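Metallo-beta-lactamase (Serratia marcescens, PDB 6K4X) probably hydrolyses beta-lactam antibiotics as a two-zinc enzyme of subclass B3, and is held here in complex with the inhibitor 4-amino-2-sulfanylbenzoic acid. Local coordinates at residues A[12-17]-A[210-215]; A[27-32]-A[157-162]. All blocks are in the same frame, centred on the assembly; numbering follows the deposited sequence.

Contact 1 (A[12-17]-A[210-215]); sequences FTIYGN and IAIAAH. With ZN (zinc ion), chain C; D0U (4-azanyl-2-sulfanyl-benzoic acid), chain E.
I14 and I210 carry nearly the same torsions: in each, CG2 lies anti to the backbone N while CG1 stands beside that nitrogen (chi1 -74° in I14, -62° in I210). The two side chains run alongside each other, pointing opposite ways, and their CG2 methyls meet at 3.8 Å. The ethyl arm of I14 is extended (chi2 170°) and runs on to I212, which it meets tip to tip, CD1 of I14 lying 3.8 Å from CD1 of I212. Y15 joins from the other end of I210. Its side chain is set roughly perpendicular to that of I210, so that CB of Y15 rests 3.6 Å from CD1 of I210, with the same methyl oblique to the ring. The rest of Y15 leads away, and its hydroxyl is hydrogen-bonded to the carbonyl of K166. No hydrogen bond links 12-17 to 210-215; the contact is wholly apolar and buried, and M221 of helix 221-231 packs on both I14 and I212. Just past strand 210-213, H215 binds a zinc ion through NE2 at 2.0 Å, a site completed in the protein by D76 and H77. The inhibitor supplies its carboxylate O2 at 2.3 Å and its sulfur S1 at 2.4 Å from that zinc, and O2 lies in the plane of the H215 ring, at its edge. I14 and Y15 form a classic beta bulge opposite T18, and their packing on 210-213 joins the edge strands of the two sheets in the alpha-beta/beta-alpha metallo-beta-lactamase fold.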
loop_
_atom_site.group_PDB
_atom_site.type_symbol
_atom_site.label_atom_id
_atom_site.label_comp_id
_atom_site.label_asym_id
_atom_site.label_seq_id
_atom_site.Cartn_x
_atom_site.Cartn_y
_atom_site.Cartn_z
ATOM N N PHE A 12 -6.188 -3.808 14.694
ATOM C CA PHE A 12 -6.245 -5.219 14.993
ATOM C C PHE A 12 -5.019 -5.900 14.423
ATOM O O PHE A 12 -4.429 -5.471 13.425
ATOM C CB PHE A 12 -7.515 -5.863 14.423
ATOM C CG PHE A 12 -7.773 -5.671 12.947
ATOM C CD1 PHE A 12 -8.329 -4.496 12.494
ATOM C CD2 PHE A 12 -7.466 -6.658 12.016
ATOM C CE1 PHE A 12 -8.595 -4.312 11.148
ATOM C CE2 PHE A 12 -7.728 -6.474 10.674
ATOM C CZ PHE A 12 -8.268 -5.291 10.232
ATOM N N THR A 13 -4.636 -6.995 15.076
ATOM C CA THR A 13 -3.501 -7.781 14.603
ATOM C C THR A 13 -3.977 -8.774 13.552
ATOM O O THR A 13 -4.943 -9.504 13.762
ATOM C CB THR A 13 -2.805 -8.502 15.757
ATOM O OG1 THR A 13 -2.325 -7.491 16.642
ATOM C CG2 THR A 13 -1.687 -9.411 15.294
ATOM N N ILE A 14 -3.296 -8.821 12.414
ATOM C CA ILE A 14 -3.630 -9.747 11.350
ATOM C C ILE A 14 -2.863 -11.056 11.538
ATOM O O ILE A 14 -3.435 -12.152 11.426
ATOM C CB ILE A 14 -3.363 -9.097 9.981
ATOM C CG1 ILE A 14 -4.467 -8.065 9.722
ATOM C CG2 ILE A 14 -3.288 -10.121 8.857
ATOM C CD1 ILE A 14 -4.249 -7.157 8.543
ATOM N N TYR A 15 -1.553 -10.989 11.796
ATOM C CA TYR A 15 -0.769 -12.196 12.024
ATOM C C TYR A 15 0.549 -11.781 12.662
ATOM O O TYR A 15 1.238 -10.892 12.141
ATOM C CB TYR A 15 -0.481 -12.931 10.712
ATOM C CG TYR A 15 0.043 -14.328 10.934
ATOM C CD1 TYR A 15 -0.844 -15.373 11.150
ATOM C CD2 TYR A 15 1.398 -14.603 10.962
ATOM C CE1 TYR A 15 -0.396 -16.659 11.406
ATOM C CE2 TYR A 15 1.861 -15.886 11.217
ATOM C CZ TYR A 15 0.961 -16.904 11.465
ATOM O OH TYR A 15 1.391 -18.184 11.714
ATOM N N GLY A 16 0.933 -12.407 13.766
ATOM C CA GLY A 16 2.215 -12.136 14.369
ATOM C C GLY A 16 2.373 -10.656 14.666
ATOM O O GLY A 16 1.618 -10.081 15.430
ATOM N N ASN A 17 3.418 -10.045 14.115
ATOM C CA ASN A 17 3.734 -8.636 14.319
ATOM C C ASN A 17 3.193 -7.726 13.203
ATOM O O ASN A 17 3.678 -6.588 13.086
ATOM C CB ASN A 17 5.241 -8.440 14.477
ATOM C CG ASN A 17 6.033 -8.877 13.261
ATOM O OD1 ASN A 17 5.647 -9.801 12.533
ATOM N ND2 ASN A 17 7.177 -8.259 13.037
ATOM N N ILE A 210 -0.871 -13.948 2.966
ATOM C CA ILE A 210 -1.799 -12.929 3.474
ATOM C C ILE A 210 -1.589 -11.687 2.627
ATOM O O ILE A 210 -0.502 -11.095 2.687
ATOM C CB ILE A 210 -1.538 -12.612 4.953
ATOM C CG1 ILE A 210 -1.760 -13.855 5.816
ATOM C CG2 ILE A 210 -2.378 -11.416 5.405
ATOM C CD1 ILE A 210 -1.254 -13.698 7.242
ATOM N N ALA A 211 -2.606 -11.295 1.862
ATOM C CA ALA A 211 -2.543 -10.052 1.094
ATOM C C ALA A 211 -3.386 -8.995 1.786
ATOM O O ALA A 211 -4.544 -9.244 2.145
ATOM C CB ALA A 211 -2.984 -10.264 -0.332
ATOM N N ILE A 212 -2.791 -7.822 1.969
ATOM C CA ILE A 212 -3.454 -6.650 2.467
ATOM C C ILE A 212 -3.414 -5.637 1.336
ATOM O O ILE A 212 -2.341 -5.153 0.983
ATOM C CB ILE A 212 -2.775 -6.105 3.734
ATOM C CG1 ILE A 212 -2.767 -7.164 4.836
ATOM C CG2 ILE A 212 -3.447 -4.828 4.183
ATOM C CD1 ILE A 212 -1.620 -7.076 5.811
ATOM N N ALA A 213 -4.557 -5.374 0.707
ATOM C CA ALA A 213 -4.604 -4.459 -0.433
ATOM C C ALA A 213 -4.724 -3.018 0.051
ATOM O O ALA A 213 -5.391 -2.755 1.043
ATOM C CB ALA A 213 -5.746 -4.812 -1.340
ATOM N N ALA A 214 -4.095 -2.095 -0.677
ATOM C CA ALA A 214 -4.079 -0.697 -0.285
ATOM C C ALA A 214 -5.509 -0.169 -0.072
ATOM O O ALA A 214 -5.781 0.560 0.892
ATOM C CB ALA A 214 -3.320 0.108 -1.311
ATOM N N HIS A 215 -6.429 -0.506 -0.980
ATOM C CA HIS A 215 -7.862 -0.429 -0.709
ATOM C C HIS A 215 -8.299 -1.760 -0.120
ATOM O O HIS A 215 -8.310 -2.775 -0.816
ATOM C CB HIS A 215 -8.652 -0.109 -1.990
ATOM C CG HIS A 215 -8.452 1.301 -2.439
ATOM N ND1 HIS A 215 -9.177 2.360 -1.903
ATOM C CD2 HIS A 215 -7.556 1.861 -3.284
ATOM C CE1 HIS A 215 -8.738 3.491 -2.412
ATOM N NE2 HIS A 215 -7.746 3.225 -3.274
HETATM ZN ZN ZN C . -6.336 4.572 -3.880
HETATM O O2 D0U E . -5.876 3.117 -5.559
HETATM C C7 D0U E . -6.690 2.903 -6.484
HETATM O O1 D0U E . -6.835 1.756 -6.997
HETATM C C3 D0U E . -7.522 4.000 -7.047
HETATM C C2 D0U E . -8.583 3.596 -7.904
HETATM C C4 D0U E . -7.322 5.363 -6.765
HETATM S S1 D0U E . -6.207 6.085 -5.694
HETATM C C5 D0U E . -8.187 6.280 -7.403
HETATM C C6 D0U E . -9.217 5.889 -8.261
HETATM N N1 D0U E . -10.069 6.822 -8.837
HETATM C C1 D0U E . -9.416 4.555 -8.480
#

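Contact 2 (A[27-32]-A[157-162]); sequences SAVLLS and WTWQSC
Strands 29-31 and 157-162 cross at 61° between their N-to-C directions, with axes 10.5 Å apart at closest approach, a separation bridged by side chains without hydrogen bonds between the segments. L31 and W159 make the main contact. The indole of W159 is set by a chi1 of 62°, which places CG between the backbone N and the carbonyl carbon, and L31 lies antiparallel alongside it. Both leucine methyls use the pyrrole part of the indole. CD2 of L31 sits over one face, 4.0 Å from the centroid of the five-membered ring and only 13° off its normal, a CH-pi contact. CD1 of L31 comes nearer the nitrogen side, 3.4 Å from NE1 of W159 and 3.6 Å from its CD1. Farther along the indole, V29 and W159 approach each other head-on, and CG1 of V29 meets the six-membered ring obliquely, 3.8 Å from CZ2 of W159. S161 OG lies at the edge of the indole, in its plane, and 3.7 Å from CD1 of L31. The polar atoms of this buried patch are satisfied by N17 and T18, at the start of strand 18-20: T18 OG1 is hydrogen-bonded to both W159 NE1 and S161 OG, and N17 OD1 also bonds S161 OG. The bond from NE1 to T18 probably limits rotation of the indole against L31. V40 and V170 also touch W159, one from each sheet. Such face-to-face packing of two mixed sheets through side chains is characteristic of the central beta sandwich of the metallo-beta-lactamase fold.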
loop_
_atom_site.group_PDB
_atom_site.type_symbol
_atom_site.label_atom_id
_atom_site.label_comp_id
_atom_site.label_asym_id
_atom_site.label_seq_id
_atom_site.Cartn_x
_atom_site.Cartn_y
_atom_site.Cartn_z
ATOM N N SER A 27 -5.994 1.044 3.809
ATOM C CA SER A 27 -5.109 0.262 4.608
ATOM C C SER A 27 -3.878 1.060 5.031
ATOM O O SER A 27 -3.305 1.816 4.270
ATOM C CB SER A 27 -4.652 -0.954 3.866
ATOM O OG SER A 27 -5.751 -1.794 3.571
ATOM N N ALA A 28 -3.436 0.778 6.256
ATOM C CA ALA A 28 -2.110 1.101 6.722
ATOM C C ALA A 28 -1.722 -0.026 7.669
ATOM O O ALA A 28 -2.575 -0.572 8.376
ATOM C CB ALA A 28 -2.030 2.459 7.393
ATOM N N VAL A 29 -0.449 -0.409 7.644
ATOM C CA VAL A 29 0.002 -1.530 8.430
ATOM C C VAL A 29 1.204 -1.115 9.259
ATOM O O VAL A 29 2.144 -0.500 8.746
ATOM C CB VAL A 29 0.324 -2.740 7.537
ATOM C CG1 VAL A 29 1.237 -3.743 8.221
ATOM C CG2 VAL A 29 -0.957 -3.415 7.086
ATOM N N LEU A 30 1.214 -1.545 10.522
ATOM C CA LEU A 30 2.394 -1.447 11.340
ATOM C C LEU A 30 3.026 -2.823 11.474
ATOM O O LEU A 30 2.365 -3.770 11.918
ATOM C CB LEU A 30 2.028 -0.898 12.712
ATOM C CG LEU A 30 3.231 -0.523 13.569
ATOM C CD1 LEU A 30 3.837 0.790 13.125
ATOM C CD2 LEU A 30 2.866 -0.472 15.030
ATOM N N LEU A 31 4.295 -2.908 11.095
ATOM C CA LEU A 31 5.087 -4.087 11.301
ATOM C C LEU A 31 5.997 -3.803 12.489
ATOM O O LEU A 31 6.861 -2.935 12.391
ATOM C CB LEU A 31 5.905 -4.365 10.047
ATOM C CG LEU A 31 6.709 -5.653 10.064
ATOM C CD1 LEU A 31 5.822 -6.888 10.155
ATOM C CD2 LEU A 31 7.602 -5.750 8.840
ATOM N N SER A 32 5.758 -4.477 13.614
ATOM C CA SER A 32 6.345 -4.067 14.884
ATOM C C SER A 32 7.551 -4.931 15.257
ATOM O O SER A 32 7.658 -6.100 14.881
ATOM C CB SER A 32 5.338 -4.081 15.992
ATOM O OG SER A 32 4.764 -5.369 16.131
ATOM N N TRP A 157 4.947 -4.242 -1.190
ATOM C CA TRP A 157 5.915 -4.514 -0.134
ATOM C C TRP A 157 5.640 -5.892 0.452
ATOM O O TRP A 157 4.462 -6.226 0.692
ATOM C CB TRP A 157 5.810 -3.445 0.952
ATOM C CG TRP A 157 6.034 -2.044 0.484
ATOM C CD1 TRP A 157 5.060 -1.184 0.081
ATOM C CD2 TRP A 157 7.277 -1.334 0.327
ATOM N NE1 TRP A 157 5.579 0.032 -0.244
ATOM C CE2 TRP A 157 6.935 -0.033 -0.111
ATOM C CE3 TRP A 157 8.624 -1.634 0.548
ATOM C CZ2 TRP A 157 7.874 0.961 -0.322
ATOM C CZ3 TRP A 157 9.552 -0.637 0.355
ATOM C CH2 TRP A 157 9.172 0.626 -0.083
ATOM N N THR A 158 6.683 -6.681 0.735
ATOM C CA THR A 158 6.475 -8.033 1.254
ATOM C C THR A 158 7.399 -8.324 2.437
ATOM O O THR A 158 8.488 -7.781 2.571
ATOM C CB THR A 158 6.683 -9.097 0.172
ATOM O OG1 THR A 158 8.036 -9.072 -0.291
ATOM C CG2 THR A 158 5.760 -8.875 -1.004
ATOM N N TRP A 159 6.916 -9.187 3.326
ATOM C CA TRP A 159 7.676 -9.589 4.481
ATOM C C TRP A 159 7.127 -10.901 5.016
ATOM O O TRP A 159 6.160 -11.446 4.487
ATOM C CB TRP A 159 7.654 -8.499 5.545
ATOM C CG TRP A 159 6.288 -8.184 6.077
ATOM C CD1 TRP A 159 5.644 -8.780 7.119
ATOM C CD2 TRP A 159 5.405 -7.156 5.601
ATOM N NE1 TRP A 159 4.419 -8.203 7.316
ATOM C CE2 TRP A 159 4.249 -7.192 6.403
ATOM C CE3 TRP A 159 5.502 -6.189 4.600
ATOM C CZ2 TRP A 159 3.199 -6.303 6.207
ATOM C CZ3 TRP A 159 4.466 -5.312 4.401
ATOM C CH2 TRP A 159 3.336 -5.364 5.208
ATOM N N GLN A 160 7.761 -11.408 6.071
ATOM C CA GLN A 160 7.292 -12.591 6.746
ATOM C C GLN A 160 6.971 -12.250 8.187
ATOM O O GLN A 160 7.764 -11.571 8.830
ATOM C CB GLN A 160 8.344 -13.693 6.708
ATOM C CG GLN A 160 8.671 -14.117 5.288
ATOM C CD GLN A 160 9.241 -15.508 5.192
ATOM O OE1 GLN A 160 9.422 -16.208 6.192
ATOM N NE2 GLN A 160 9.507 -15.922 3.964
ATOM N N SER A 161 5.830 -12.733 8.682
ATOM C CA SER A 161 5.493 -12.617 10.079
ATOM C C SER A 161 5.253 -14.012 10.642
ATOM O O SER A 161 4.740 -14.892 9.939
ATOM C CB SER A 161 4.258 -11.761 10.295
ATOM O OG SER A 161 4.537 -10.374 10.085
ATOM N N CYS A 162 5.585 -14.199 11.923
ATOM C CA CYS A 162 5.591 -15.517 12.502
ATOM C C CYS A 162 4.934 -15.486 13.880
ATOM O O CYS A 162 4.993 -14.494 14.596
ATOM C CB CYS A 162 7.012 -16.061 12.625
ATOM S SG CYS A 162 8.009 -16.021 11.109
#

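Overall arrangement
Both contacts are buried and join the same two sheets, but at different places. Contact 1 packs side chains of the outermost strands 12-15 and 210-213 together at the border of the sandwich, chiefly through isoleucines, with the CB and ring base of Y15; contact 2 lies between inner strands 29-31 and 155-163 and centres on an indole, with polar edges held by hydrogen bonds. Their centres are 7 Å apart, and they interlock: A213 O is probably hydrogen-bonded to S27 OG at 2.7 Å, while ND2 of N17 packs against CD1 of L31 at 3.5 Å. Along the chain, 27-32 and 157-162 both fall between 12-17 and 210-215. Only contact 1 includes a zinc ligand, H215.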